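Local coordinates for protein PP1b (Porcine reproductive and respiratory syndrome virus, PDB 6JDR) that probably unwinds RNA and DNA duplexes with 5'-to-3' polarity at the expense of ATP, as the nsp10 helicase part of the viral replicase polyprotein, at residues A[77-83]-A[117-123]; A[301-306]-A[383-388]; A[319-323]-A[347-352]; A[329-333]-A[356-360]. The protein carries 1 engineered substitution. All blocks are in the same frame, centred on the assembly; numbering follows the deposited sequence.

Interaction 1. Residues A[77-83]-A[117-123]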
loop_
_atom_site.group_PDB
_atom_site.type_symbol
_atom_site.label_atom_id
_atom_site.label_comp_id
_atom_site.label_asym_id
_atom_site.label_seq_id
_atom_site.Cartn_x
_atom_site.Cartn_y
_atom_site.Cartn_z
ATOM N N ARG A 77 4.067 22.082 32.306
ATOM C CA ARG A 77 4.458 23.028 33.353
ATOM C C ARG A 77 4.093 24.465 32.978
ATOM O O ARG A 77 4.127 24.833 31.805
ATOM C CB ARG A 77 5.968 22.942 33.613
ATOM C CG ARG A 77 6.423 21.621 34.219
ATOM C CD ARG A 77 7.939 21.473 34.235
ATOM N NE ARG A 77 8.598 22.457 35.097
ATOM C CZ ARG A 77 9.203 23.574 34.682
ATOM N NH1 ARG A 77 9.256 23.902 33.390
ATOM N NH2 ARG A 77 9.764 24.381 35.577
ATOM N N THR A 78 3.724 25.263 33.977
ATOM C CA THR A 78 3.531 26.698 33.789
ATOM C C THR A 78 4.895 27.367 33.933
ATOM O O THR A 78 5.505 27.327 34.999
ATOM C CB THR A 78 2.542 27.288 34.813
ATOM O OG1 THR A 78 1.328 26.527 34.803
ATOM C CG2 THR A 78 2.224 28.748 34.483
ATOM N N VAL A 79 5.368 27.961 32.843
ATOM C CA VAL A 79 6.726 28.481 32.746
ATOM C C VAL A 79 6.662 29.960 32.426
ATOM O O VAL A 79 5.774 30.396 31.693
ATOM C CB VAL A 79 7.498 27.783 31.607
ATOM C CG1 VAL A 79 8.983 28.118 31.671
ATOM C CG2 VAL A 79 7.281 26.277 31.658
ATOM N N ILE A 80 7.606 30.727 32.964
ATOM C CA ILE A 80 7.695 32.151 32.656
ATOM C C ILE A 80 8.316 32.350 31.280
ATOM O O ILE A 80 9.310 31.710 30.940
ATOM C CB ILE A 80 8.530 32.924 33.702
ATOM C CG1 ILE A 80 7.815 32.941 35.056
ATOM C CG2 ILE A 80 8.806 34.355 33.238
ATOM C CD1 ILE A 80 6.558 33.785 35.098
ATOM N N MET A 81 7.705 33.236 30.498
ATOM C CA MET A 81 8.260 33.701 29.238
ATOM C C MET A 81 8.762 35.127 29.449
ATOM O O MET A 81 7.960 36.050 29.617
ATOM C CB MET A 81 7.183 33.675 28.150
ATOM C CG MET A 81 7.663 34.126 26.779
ATOM S SD MET A 81 6.439 33.893 25.475
ATOM C CE MET A 81 5.201 35.092 25.944
ATOM N N HIS A 82 10.084 35.303 29.458
ATOM C CA HIS A 82 10.681 36.632 29.620
ATOM C C HIS A 82 10.814 37.329 28.268
ATOM O O HIS A 82 11.346 36.750 27.322
ATOM C CB HIS A 82 12.052 36.545 30.294
ATOM C CG HIS A 82 12.582 37.873 30.739
ATOM N ND1 HIS A 82 12.285 38.417 31.971
ATOM C CD2 HIS A 82 13.368 38.777 30.109
ATOM C CE1 HIS A 82 12.873 39.593 32.084
ATOM N NE2 HIS A 82 13.536 39.836 30.968
ATOM N N VAL A 83 10.343 38.573 28.191
ATOM C CA VAL A 83 10.319 39.327 26.935
ATOM C C VAL A 83 11.126 40.625 27.044
ATOM O O VAL A 83 10.913 41.421 27.961
ATOM C CB VAL A 83 8.870 39.656 26.517
ATOM C CG1 VAL A 83 8.839 40.361 25.165
ATOM C CG2 VAL A 83 8.034 38.383 26.477
ATOM N N ASP A 117 7.536 44.191 26.495
ATOM C CA ASP A 117 8.471 43.712 27.512
ATOM C C ASP A 117 7.740 43.323 28.790
ATOM O O ASP A 117 6.795 43.997 29.206
ATOM C CB ASP A 117 9.523 44.781 27.828
ATOM C CG ASP A 117 10.486 45.016 26.678
ATOM O OD1 ASP A 117 10.331 44.375 25.614
ATOM O OD2 ASP A 117 11.405 45.849 26.838
ATOM N N GLY A 118 8.180 42.229 29.404
ATOM C CA GLY A 118 7.578 41.745 30.640
ATOM C C GLY A 118 7.867 40.280 30.897
ATOM O O GLY A 118 8.684 39.662 30.207
ATOM N N ASP A 119 7.205 39.736 31.914
ATOM C CA ASP A 119 7.289 38.318 32.238
ATOM C C ASP A 119 5.885 37.729 32.195
ATOM O O ASP A 119 4.959 38.269 32.808
ATOM C CB ASP A 119 7.919 38.110 33.617
ATOM C CG ASP A 119 9.382 38.518 33.658
ATOM O OD1 ASP A 119 9.691 39.675 33.308
ATOM O OD2 ASP A 119 10.229 37.682 34.040
ATOM N N TYR A 120 5.728 36.631 31.460
ATOM C CA TYR A 120 4.417 36.021 31.260
ATOM C C TYR A 120 4.410 34.555 31.664
ATOM O O TYR A 120 5.231 33.764 31.182
ATOM C CB TYR A 120 3.998 36.133 29.797
ATOM C CG TYR A 120 3.989 37.541 29.250
ATOM C CD1 TYR A 120 2.838 38.322 29.299
ATOM C CD2 TYR A 120 5.126 38.085 28.667
ATOM C CE1 TYR A 120 2.824 39.610 28.789
ATOM C CE2 TYR A 120 5.122 39.370 28.155
ATOM C CZ TYR A 120 3.971 40.129 28.217
ATOM O OH TYR A 120 3.972 41.408 27.707
ATOM N N ALA A 121 3.488 34.196 32.554
ATOM C CA ALA A 121 3.194 32.794 32.816
ATOM C C ALA A 121 2.694 32.193 31.503
ATOM O O ALA A 121 1.797 32.747 30.866
ATOM C CB ALA A 121 2.142 32.662 33.900
ATOM N N SER A 122 3.288 31.078 31.090
ATOM C CA SER A 122 2.981 30.499 29.791
ATOM C C SER A 122 2.879 28.981 29.849
ATOM O O SER A 122 3.750 28.305 30.402
ATOM C CB SER A 122 4.040 30.911 28.761
ATOM O OG SER A 122 5.284 30.280 29.021
ATOM N N THR A 123 1.803 28.458 29.276
ATOM C CA THR A 123 1.664 27.028 29.061
ATOM C C THR A 123 1.824 26.780 27.571
ATOM O O THR A 123 1.115 27.377 26.760
ATOM C CB THR A 123 0.290 26.512 29.524
ATOM O OG1 THR A 123 -0.745 27.249 28.864
ATOM C CG2 THR A 123 0.140 26.669 31.030
HETATM O O HOH W 1 4.573 25.277 29.193
#

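Interaction 2. Residues A[301-306]-A[383-388]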
loop_
_atom_site.group_PDB
_atom_site.type_symbol
_atom_site.label_atom_id
_atom_site.label_comp_id
_atom_site.label_asym_id
_atom_site.label_seq_id
_atom_site.Cartn_x
_atom_site.Cartn_y
_atom_site.Cartn_z
ATOM N N THR A 301 6.829 -17.815 -14.134
ATOM C CA THR A 301 6.386 -17.211 -15.383
ATOM C C THR A 301 5.981 -18.257 -16.421
ATOM O O THR A 301 6.693 -19.238 -16.642
ATOM C CB THR A 301 7.500 -16.333 -15.986
ATOM O OG1 THR A 301 7.946 -15.387 -15.008
ATOM C CG2 THR A 301 7.008 -15.586 -17.226
ATOM N N THR A 302 4.830 -18.034 -17.049
ATOM C CA THR A 302 4.375 -18.846 -18.170
ATOM C C THR A 302 4.977 -18.249 -19.434
ATOM O O THR A 302 4.882 -17.042 -19.655
ATOM C CB THR A 302 2.840 -18.841 -18.274
ATOM O OG1 THR A 302 2.275 -19.265 -17.028
ATOM C CG2 THR A 302 2.360 -19.771 -19.385
ATOM N N ARG A 303 5.606 -19.089 -20.251
ATOM C CA ARG A 303 6.282 -18.624 -21.462
ATOM C C ARG A 303 5.273 -18.233 -22.539
ATOM O O ARG A 303 4.258 -18.902 -22.721
ATOM C CB ARG A 303 7.227 -19.705 -21.998
ATOM C CG ARG A 303 8.126 -19.246 -23.137
ATOM C CD ARG A 303 8.994 -20.384 -23.652
ATOM N NE ARG A 303 10.064 -20.733 -22.717
ATOM C CZ ARG A 303 10.898 -21.762 -22.867
ATOM N NH1 ARG A 303 10.801 -22.573 -23.916
ATOM N NH2 ARG A 303 11.838 -21.988 -21.954
ATOM N N VAL A 304 5.563 -17.143 -23.242
ATOM C CA VAL A 304 4.733 -16.683 -24.348
ATOM C C VAL A 304 5.625 -16.410 -25.554
ATOM O O VAL A 304 6.537 -15.581 -25.486
ATOM C CB VAL A 304 3.942 -15.411 -23.977
ATOM C CG1 VAL A 304 3.147 -14.903 -25.175
ATOM C CG2 VAL A 304 3.024 -15.686 -22.793
ATOM N N THR A 305 5.353 -17.113 -26.651
ATOM C CA THR A 305 6.173 -17.037 -27.855
ATOM C C THR A 305 5.285 -16.831 -29.079
ATOM O O THR A 305 4.327 -17.573 -29.274
ATOM C CB THR A 305 6.988 -18.333 -28.043
ATOM O OG1 THR A 305 7.433 -18.819 -26.769
ATOM C CG2 THR A 305 8.188 -18.091 -28.947
ATOM N N TYR A 306 5.612 -15.825 -29.891
ATOM C CA TYR A 306 4.865 -15.527 -31.117
ATOM C C TYR A 306 5.567 -16.105 -32.346
ATOM O O TYR A 306 6.484 -15.492 -32.897
ATOM C CB TYR A 306 4.663 -14.017 -31.275
ATOM C CG TYR A 306 3.591 -13.465 -30.361
ATOM C CD1 TYR A 306 2.313 -13.183 -30.841
ATOM C CD2 TYR A 306 3.848 -13.243 -29.011
ATOM C CE1 TYR A 306 1.327 -12.685 -30.004
ATOM C CE2 TYR A 306 2.868 -12.745 -28.167
ATOM C CZ TYR A 306 1.608 -12.469 -28.666
ATOM O OH TYR A 306 0.636 -11.974 -27.825
ATOM N N LEU A 383 -0.559 -9.026 -24.187
ATOM C CA LEU A 383 0.195 -10.211 -23.800
ATOM C C LEU A 383 1.568 -10.178 -24.460
ATOM O O LEU A 383 1.736 -10.689 -25.569
ATOM C CB LEU A 383 -0.573 -11.475 -24.198
ATOM C CG LEU A 383 0.030 -12.807 -23.753
ATOM C CD1 LEU A 383 0.031 -12.941 -22.237
ATOM C CD2 LEU A 383 -0.734 -13.956 -24.391
ATOM N N PRO A 384 2.557 -9.564 -23.785
ATOM C CA PRO A 384 3.892 -9.468 -24.376
ATOM C C PRO A 384 4.609 -10.813 -24.423
ATOM O O PRO A 384 4.305 -11.711 -23.635
ATOM C CB PRO A 384 4.637 -8.496 -23.442
ATOM C CG PRO A 384 3.618 -7.945 -22.500
ATOM C CD PRO A 384 2.498 -8.934 -22.454
ATOM N N ALA A 385 5.551 -10.942 -25.351
ATOM C CA ALA A 385 6.377 -12.138 -25.448
ATOM C C ALA A 385 7.280 -12.226 -24.223
ATOM O O ALA A 385 7.985 -11.269 -23.895
ATOM C CB ALA A 385 7.211 -12.108 -26.719
ATOM N N LYS A 386 7.243 -13.375 -23.555
ATOM C CA LYS A 386 8.018 -13.621 -22.343
ATOM C C LYS A 386 8.738 -14.958 -22.464
ATOM O O LYS A 386 8.098 -15.999 -22.625
ATOM C CB LYS A 386 7.103 -13.630 -21.110
ATOM C CG LYS A 386 7.300 -12.463 -20.149
ATOM C CD LYS A 386 7.045 -11.109 -20.795
ATOM C CE LYS A 386 6.990 -10.005 -19.747
ATOM N NZ LYS A 386 7.054 -8.645 -20.348
ATOM N N GLY A 387 10.066 -14.918 -22.396
ATOM C CA GLY A 387 10.881 -16.129 -22.383
ATOM C C GLY A 387 11.163 -16.569 -20.960
ATOM O O GLY A 387 10.927 -15.818 -20.013
ATOM N N THR A 388 11.656 -17.794 -20.814
ATOM C CA THR A 388 12.076 -18.319 -19.516
ATOM C C THR A 388 13.286 -19.237 -19.701
ATOM O O THR A 388 13.295 -20.064 -20.613
ATOM C CB THR A 388 10.948 -19.118 -18.835
ATOM O OG1 THR A 388 10.404 -20.065 -19.761
ATOM C CG2 THR A 388 9.840 -18.195 -18.349
#

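Interaction 3. Residues A[319-323]-A[347-352]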
loop_
_atom_site.group_PDB
_atom_site.type_symbol
_atom_site.label_atom_id
_atom_site.label_comp_id
_atom_site.label_asym_id
_atom_site.label_seq_id
_atom_site.Cartn_x
_atom_site.Cartn_y
_atom_site.Cartn_z
ATOM N N PRO A 319 -10.100 -21.204 -32.558
ATOM C CA PRO A 319 -11.507 -20.831 -32.455
ATOM C C PRO A 319 -12.465 -21.792 -33.170
ATOM O O PRO A 319 -13.390 -22.318 -32.545
ATOM C CB PRO A 319 -11.553 -19.450 -33.114
ATOM C CG PRO A 319 -10.192 -18.891 -32.919
ATOM C CD PRO A 319 -9.239 -20.049 -32.877
ATOM N N TYR A 320 -12.222 -22.026 -34.459
ATOM C CA TYR A 320 -13.176 -22.723 -35.322
ATOM C C TYR A 320 -12.823 -24.192 -35.553
ATOM O O TYR A 320 -11.649 -24.543 -35.684
ATOM C CB TYR A 320 -13.252 -22.022 -36.680
ATOM C CG TYR A 320 -13.655 -20.559 -36.641
ATOM C CD1 TYR A 320 -14.624 -20.093 -35.752
ATOM C CD2 TYR A 320 -13.089 -19.648 -37.527
ATOM C CE1 TYR A 320 -14.995 -18.759 -35.734
ATOM C CE2 TYR A 320 -13.458 -18.316 -37.521
ATOM C CZ TYR A 320 -14.411 -17.874 -36.623
ATOM O OH TYR A 320 -14.773 -16.547 -36.623
ATOM N N HIS A 321 -13.852 -25.040 -35.621
ATOM C CA HIS A 321 -13.681 -26.458 -35.972
ATOM C C HIS A 321 -13.008 -26.642 -37.335
ATOM O O HIS A 321 -12.207 -27.559 -37.510
ATOM C CB HIS A 321 -15.028 -27.190 -35.988
ATOM C CG HIS A 321 -15.584 -27.487 -34.629
ATOM N ND1 HIS A 321 -16.699 -26.849 -34.126
ATOM C CD2 HIS A 321 -15.191 -28.366 -33.676
ATOM C CE1 HIS A 321 -16.963 -27.318 -32.919
ATOM N NE2 HIS A 321 -16.064 -28.239 -32.623
ATOM N N ARG A 322 -13.333 -25.766 -38.286
ATOM C CA ARG A 322 -12.754 -25.809 -39.635
ATOM C C ARG A 322 -11.222 -25.842 -39.652
ATOM O O ARG A 322 -10.623 -26.414 -40.559
ATOM C CB ARG A 322 -13.221 -24.599 -40.451
ATOM C CG ARG A 322 -12.853 -24.662 -41.930
ATOM C CD ARG A 322 -12.140 -23.399 -42.397
ATOM N NE ARG A 322 -13.061 -22.402 -42.937
ATOM C CZ ARG A 322 -12.782 -21.107 -43.088
ATOM N NH1 ARG A 322 -11.605 -20.608 -42.720
ATOM N NH2 ARG A 322 -13.705 -20.297 -43.600
ATOM N N ASP A 323 -10.591 -25.219 -38.663
ATOM C CA ASP A 323 -9.137 -25.102 -38.638
ATOM C C ASP A 323 -8.460 -26.143 -37.745
ATOM O O ASP A 323 -7.247 -26.089 -37.543
ATOM C CB ASP A 323 -8.754 -23.684 -38.216
ATOM C CG ASP A 323 -9.419 -22.624 -39.083
ATOM O OD1 ASP A 323 -9.512 -22.836 -40.311
ATOM O OD2 ASP A 323 -9.854 -21.585 -38.546
ATOM N N PRO A 347 -5.432 -19.095 -37.561
ATOM C CA PRO A 347 -5.290 -18.879 -39.004
ATOM C C PRO A 347 -6.346 -17.963 -39.626
ATOM O O PRO A 347 -6.067 -17.328 -40.643
ATOM C CB PRO A 347 -5.417 -20.290 -39.586
ATOM C CG PRO A 347 -6.190 -21.051 -38.569
ATOM C CD PRO A 347 -5.762 -20.495 -37.246
ATOM N N THR A 348 -7.537 -17.894 -39.034
ATOM C CA THR A 348 -8.661 -17.186 -39.649
ATOM C C THR A 348 -8.869 -15.805 -39.031
ATOM O O THR A 348 -8.911 -15.663 -37.811
ATOM C CB THR A 348 -9.951 -18.014 -39.527
ATOM O OG1 THR A 348 -9.721 -19.325 -40.063
ATOM C CG2 THR A 348 -11.101 -17.356 -40.282
ATOM N N LYS A 349 -9.018 -14.796 -39.887
ATOM C CA LYS A 349 -9.110 -13.402 -39.452
ATOM C C LYS A 349 -10.444 -13.112 -38.764
ATOM O O LYS A 349 -11.478 -13.663 -39.149
ATOM C CB LYS A 349 -8.931 -12.464 -40.649
ATOM C CG LYS A 349 -8.545 -11.043 -40.271
ATOM C CD LYS A 349 -8.803 -10.060 -41.401
ATOM C CE LYS A 349 -8.459 -8.640 -40.981
ATOM N NZ LYS A 349 -9.122 -7.617 -41.836
ATOM N N ASP A 350 -10.402 -12.245 -37.750
ATOM C CA ASP A 350 -11.575 -11.862 -36.956
ATOM C C ASP A 350 -12.260 -13.063 -36.300
ATOM O O ASP A 350 -13.486 -13.114 -36.216
ATOM C CB ASP A 350 -12.578 -11.069 -37.807
ATOM C CG ASP A 350 -11.988 -9.779 -38.362
ATOM O OD1 ASP A 350 -11.321 -9.046 -37.599
ATOM O OD2 ASP A 350 -12.199 -9.490 -39.560
ATOM N N SER A 351 -11.462 -14.015 -35.818
ATOM C CA SER A 351 -11.988 -15.250 -35.229
ATOM C C SER A 351 -11.900 -15.283 -33.704
ATOM O O SER A 351 -12.195 -16.312 -33.092
ATOM C CB SER A 351 -11.237 -16.459 -35.797
ATOM O OG SER A 351 -9.878 -16.453 -35.392
ATOM N N LEU A 352 -11.516 -14.166 -33.090
ATOM C CA LEU A 352 -11.179 -14.158 -31.670
ATOM C C LEU A 352 -11.840 -13.008 -30.923
ATOM O O LEU A 352 -11.670 -11.851 -31.296
ATOM C CB LEU A 352 -9.660 -14.062 -31.525
ATOM C CG LEU A 352 -9.029 -14.437 -30.187
ATOM C CD1 LEU A 352 -9.276 -15.898 -29.846
ATOM C CD2 LEU A 352 -7.538 -14.144 -30.241
#

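Interaction 4. Residues A[329-333]-A[356-360]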
loop_
_atom_site.group_PDB
_atom_site.type_symbol
_atom_site.label_atom_id
_atom_site.label_comp_id
_atom_site.label_asym_id
_atom_site.label_seq_id
_atom_site.Cartn_x
_atom_site.Cartn_y
_atom_site.Cartn_z
ATOM N N ILE A 329 -8.259 -29.109 -30.673
ATOM C CA ILE A 329 -9.634 -28.885 -30.223
ATOM C C ILE A 329 -9.987 -27.406 -30.282
ATOM O O ILE A 329 -9.102 -26.552 -30.368
ATOM C CB ILE A 329 -9.849 -29.394 -28.783
ATOM C CG1 ILE A 329 -8.882 -28.705 -27.809
ATOM C CG2 ILE A 329 -9.679 -30.906 -28.731
ATOM C CD1 ILE A 329 -9.136 -29.032 -26.354
ATOM N N THR A 330 -11.281 -27.104 -30.230
ATOM C CA THR A 330 -11.720 -25.719 -30.152
ATOM C C THR A 330 -11.416 -25.147 -28.775
ATOM O O THR A 330 -11.192 -25.886 -27.810
ATOM C CB THR A 330 -13.228 -25.555 -30.414
ATOM O OG1 THR A 330 -13.971 -26.335 -29.468
ATOM C CG2 THR A 330 -13.577 -25.976 -31.829
ATOM N N ILE A 331 -11.419 -23.823 -28.694
ATOM C CA ILE A 331 -11.251 -23.132 -27.426
ATOM C C ILE A 331 -12.472 -23.381 -26.537
ATOM O O ILE A 331 -12.339 -23.495 -25.320
ATOM C CB ILE A 331 -11.030 -21.620 -27.638
ATOM C CG1 ILE A 331 -9.719 -21.379 -28.400
ATOM C CG2 ILE A 331 -10.995 -20.891 -26.305
ATOM C CD1 ILE A 331 -9.649 -20.034 -29.096
ATOM N N ASP A 332 -13.652 -23.484 -27.146
ATOM C CA ASP A 332 -14.876 -23.814 -26.407
ATOM C C ASP A 332 -14.816 -25.199 -25.760
ATOM O O ASP A 332 -15.339 -25.396 -24.662
ATOM C CB ASP A 332 -16.101 -23.728 -27.321
ATOM C CG ASP A 332 -16.379 -22.313 -27.794
ATOM O OD1 ASP A 332 -15.422 -21.510 -27.877
ATOM O OD2 ASP A 332 -17.555 -22.003 -28.084
ATOM N N SER A 333 -14.183 -26.152 -26.443
ATOM C CA SER A 333 -14.040 -27.516 -25.930
ATOM C C SER A 333 -12.971 -27.638 -24.847
ATOM O O SER A 333 -12.941 -28.628 -24.118
ATOM C CB SER A 333 -13.708 -28.481 -27.070
ATOM O OG SER A 333 -14.731 -28.476 -28.049
ATOM N N ARG A 356 -13.325 -16.024 -25.682
ATOM C CA ARG A 356 -12.501 -17.090 -26.276
ATOM C C ARG A 356 -11.017 -16.912 -25.965
ATOM O O ARG A 356 -10.321 -17.874 -25.649
ATOM C CB ARG A 356 -12.656 -17.127 -27.800
ATOM C CG ARG A 356 -14.023 -17.542 -28.317
ATOM C CD ARG A 356 -13.987 -17.740 -29.829
ATOM N NE ARG A 356 -15.307 -17.591 -30.444
ATOM C CZ ARG A 356 -16.293 -18.485 -30.364
ATOM N NH1 ARG A 356 -16.141 -19.622 -29.686
ATOM N NH2 ARG A 356 -17.455 -18.238 -30.965
ATOM N N ALA A 357 -10.535 -15.679 -26.081
ATOM C CA ALA A 357 -9.131 -15.380 -25.816
ATOM C C ALA A 357 -8.787 -15.595 -24.347
ATOM O O ALA A 357 -7.709 -16.083 -24.029
ATOM C CB ALA A 357 -8.797 -13.957 -26.239
ATOM N N LEU A 358 -9.708 -15.238 -23.458
ATOM C CA LEU A 358 -9.511 -15.449 -22.029
ATOM C C LEU A 358 -9.379 -16.935 -21.709
ATOM O O LEU A 358 -8.545 -17.325 -20.894
ATOM C CB LEU A 358 -10.664 -14.841 -21.225
ATOM C CG LEU A 358 -10.626 -15.047 -19.705
ATOM C CD1 LEU A 358 -9.292 -14.602 -19.113
ATOM C CD2 LEU A 358 -11.779 -14.308 -19.040
ATOM N N VAL A 359 -10.200 -17.759 -22.352
ATOM C CA VAL A 359 -10.142 -19.201 -22.131
ATOM C C VAL A 359 -8.830 -19.758 -22.673
ATOM O O VAL A 359 -8.180 -20.554 -22.008
ATOM C CB VAL A 359 -11.336 -19.938 -22.771
ATOM C CG1 VAL A 359 -11.170 -21.446 -22.644
ATOM C CG2 VAL A 359 -12.639 -19.506 -22.118
ATOM N N ALA A 360 -8.437 -19.313 -23.862
ATOM C CA ALA A 360 -7.232 -19.819 -24.531
ATOM C C ALA A 360 -5.939 -19.505 -23.779
ATOM O O ALA A 360 -5.040 -20.343 -23.702
ATOM C CB ALA A 360 -7.152 -19.271 -25.949
#

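Interaction 1. Residues A[77-83]-A[117-123]
His82 and Asp119 face each other obliquely on one side of an antiparallel ladder whose two sides show how a sheet divides its chemistry. The carboxylate stands nearly perpendicular to the imidazole, the planes 82° apart. His82 ND1 therefore gives its hydrogen within its own ring plane but reaches Asp119 OD2, 3.0 Å away, from above the carboxylate. His82 NE2 has a second acid, Glu84.

On the other side lie Met81, Val83, Tyr120 and Ser122. Val83 CG2 meets the edge of the Tyr120 ring at CE2 (3.5 Å), and Met81 CE, turned toward the ring by the bend at chi3, approaches Tyr120 CD2 at 4.0 Å. Ser122 OG sits between its own N and carbonyl carbon (chi1 70°) and bonds Val79 O at 2.7 Å, while Ser122 N reaches that oxygen from the opposite face of its plane.

Val79-Ser122, Met81-Tyr120 and Val83-Gly118 are the hydrogen-bonded pairs, Met81 N reaching Tyr120 O at 2.6 Å. Strand 79-83 is outermost in a four-stranded sheet, probably the 1B domain. The backbone ladder thus holds the strands, and side chains add a His-carboxylate bond on the His82 face and apolar contacts plus the Ser122 OG bond on the other.

Interaction 2. Residues A[301-306]-A[383-388]
Thr301 opens the contact by sliding past Thr388, its CB 3.8 Å from the Thr388 methyl CG2. Thr302 turns its side chain away, and its hydroxyl is taken up by Gly280 and Arg365 instead. Arg303 then makes the polar anchor. With CG anti to the backbone N (chi1 -172°) and a bend at chi3, its chain passes Lys386 O and brings the guanidinium side-on to Thr388. NE donates to Thr388 OG1 at 3.0 Å, and NH2 to the carbonyl Thr388 O at 2.8 Å; a longer bond from NH2 also reaches OG1. None of these acceptors lies exactly in the guanidinium plane, the carbonyl oxygen being 30° out of it. NH2 bonds Val390 O as well, which carries the grip further along the loop.

At Val304 the backbones form a single antiparallel bridge with Lys386: Val304 N to Lys386 O at 2.8 Å, and Lys386 N back to Val304 O at 3.0 Å. The valine's CG1 turns to Leu383 CG, 4.0 Å away, so an apolar patch backs the bridge. Tyr306 completes the series, its hydroxyl donating in the carbonyl plane to Leu383 O at 2.8 Å.

Strand 303-307 is the outer strand of the parallel sheet of the second RecA-like domain, and its other neighbour is strand 367-371. Because backbone carbonyls supply most of the acceptors here, the irregular segment 383-388 is fixed to the sheet border chiefly through its main chain, with Thr388 OG1 as the side-chain exception.

Interaction 3. Residues A[319-323]-A[347-352]
Tyr320 leans against the type II beta turn from Thr348 to Ser351, where two loops meet after neighbouring strands, 315-318 and 342-345, of a RecA-like parallel sheet. The tyrosine CE2 comes 3.4 Å from Ser351 CB, while the Thr348 methyl CG2 lies in the ring plane at the edge, 3.8 Å from CE2. Pro319 CB lies over the rim of one face of the ring, and the proline turns its own CG to Ser351 OG at 3.5 Å.

The threonine divides its branches between two neighbours. Its CG2, anti to the backbone N, serves the tyrosine; OG1 points to Asp323 and donates to OD2 at 2.7 Å. The carboxylate also slides past the Pro347 ring, its CG 3.6 Å from Pro347 CG. Arg322 makes only a long salt bridge with this acid.

Gln376, from outside both segments, bonds Thr348 O and Ser351 N and so braces the turn. The serine side chain takes the torsion between its N and carbonyl carbon (chi1 66°), and from there Ser351 OG donates to Thr348 O at 2.7 Å, tilted 22° from the carbonyl plane.

Interaction 4. Residues A[329-333]-A[356-360]
Ile331 packs its branches against helix 354-361, the helix of the beta-alpha-beta crossover that joins parallel strands 342-345 and 367-371 in the RecA-like fold. Its CG2 slides past Val359, 3.7 Å from CB, and CD1 reaches the Ala360 methyl at 4.1 Å. CG2 also lies against the carbonyl oxygen Arg356 O at 3.2 Å. The branch point makes this possible: CG2 lies anti to the backbone N and CG1 anti to the carbonyl carbon (chi1 -64°), so the two arms address different residues of the same helical turn. Val359 CG1 in return rests 3.6 Å from the backbone oxygen Ile331 O.

Beside this apolar patch stands a salt bridge. Arg356 extends from CG to NE, and its NH1 meets Asp332 OD1 at 2.7 Å, the carboxylate and guanidinium planes being 15° apart.

Further out, Leu344 of the central strand touches both Ile331 and Ala360, forming a shared floor. Asn353 OD1 accepts from Arg356 N near the start of the helix, while Ser334 OG bonds Ile331 O. The chain bearing Ile331 and Asp332 is curled by an ST motif, in which Thr330 OG1 accepts from Ser333 N at 3.0 Å and from Ser333 OG at 2.7 Å.

Overall arrangement
Interaction 1 stands apart: its centre lies about 73 Å or more from the centres of the others, across the chain's centre, in an antiparallel sheet. The remaining three cluster around one parallel sheet, interaction 2 at the strand 303-307 border and interactions 3 and 4 toward the far border. Interactions 3 and 4 touch directly, His321 CD2 lying 3.4 Å from Thr330 CG2. All four are only partly buried, yet their chemistry differs. Paired backbones dominate interaction 1, and a short bridge with an arginine grip marks interaction 2. Interaction 3 joins loops by one side-chain bond and ring packing, whereas interaction 4 sets a buried isoleucine against a helix, bordered by a salt bridge.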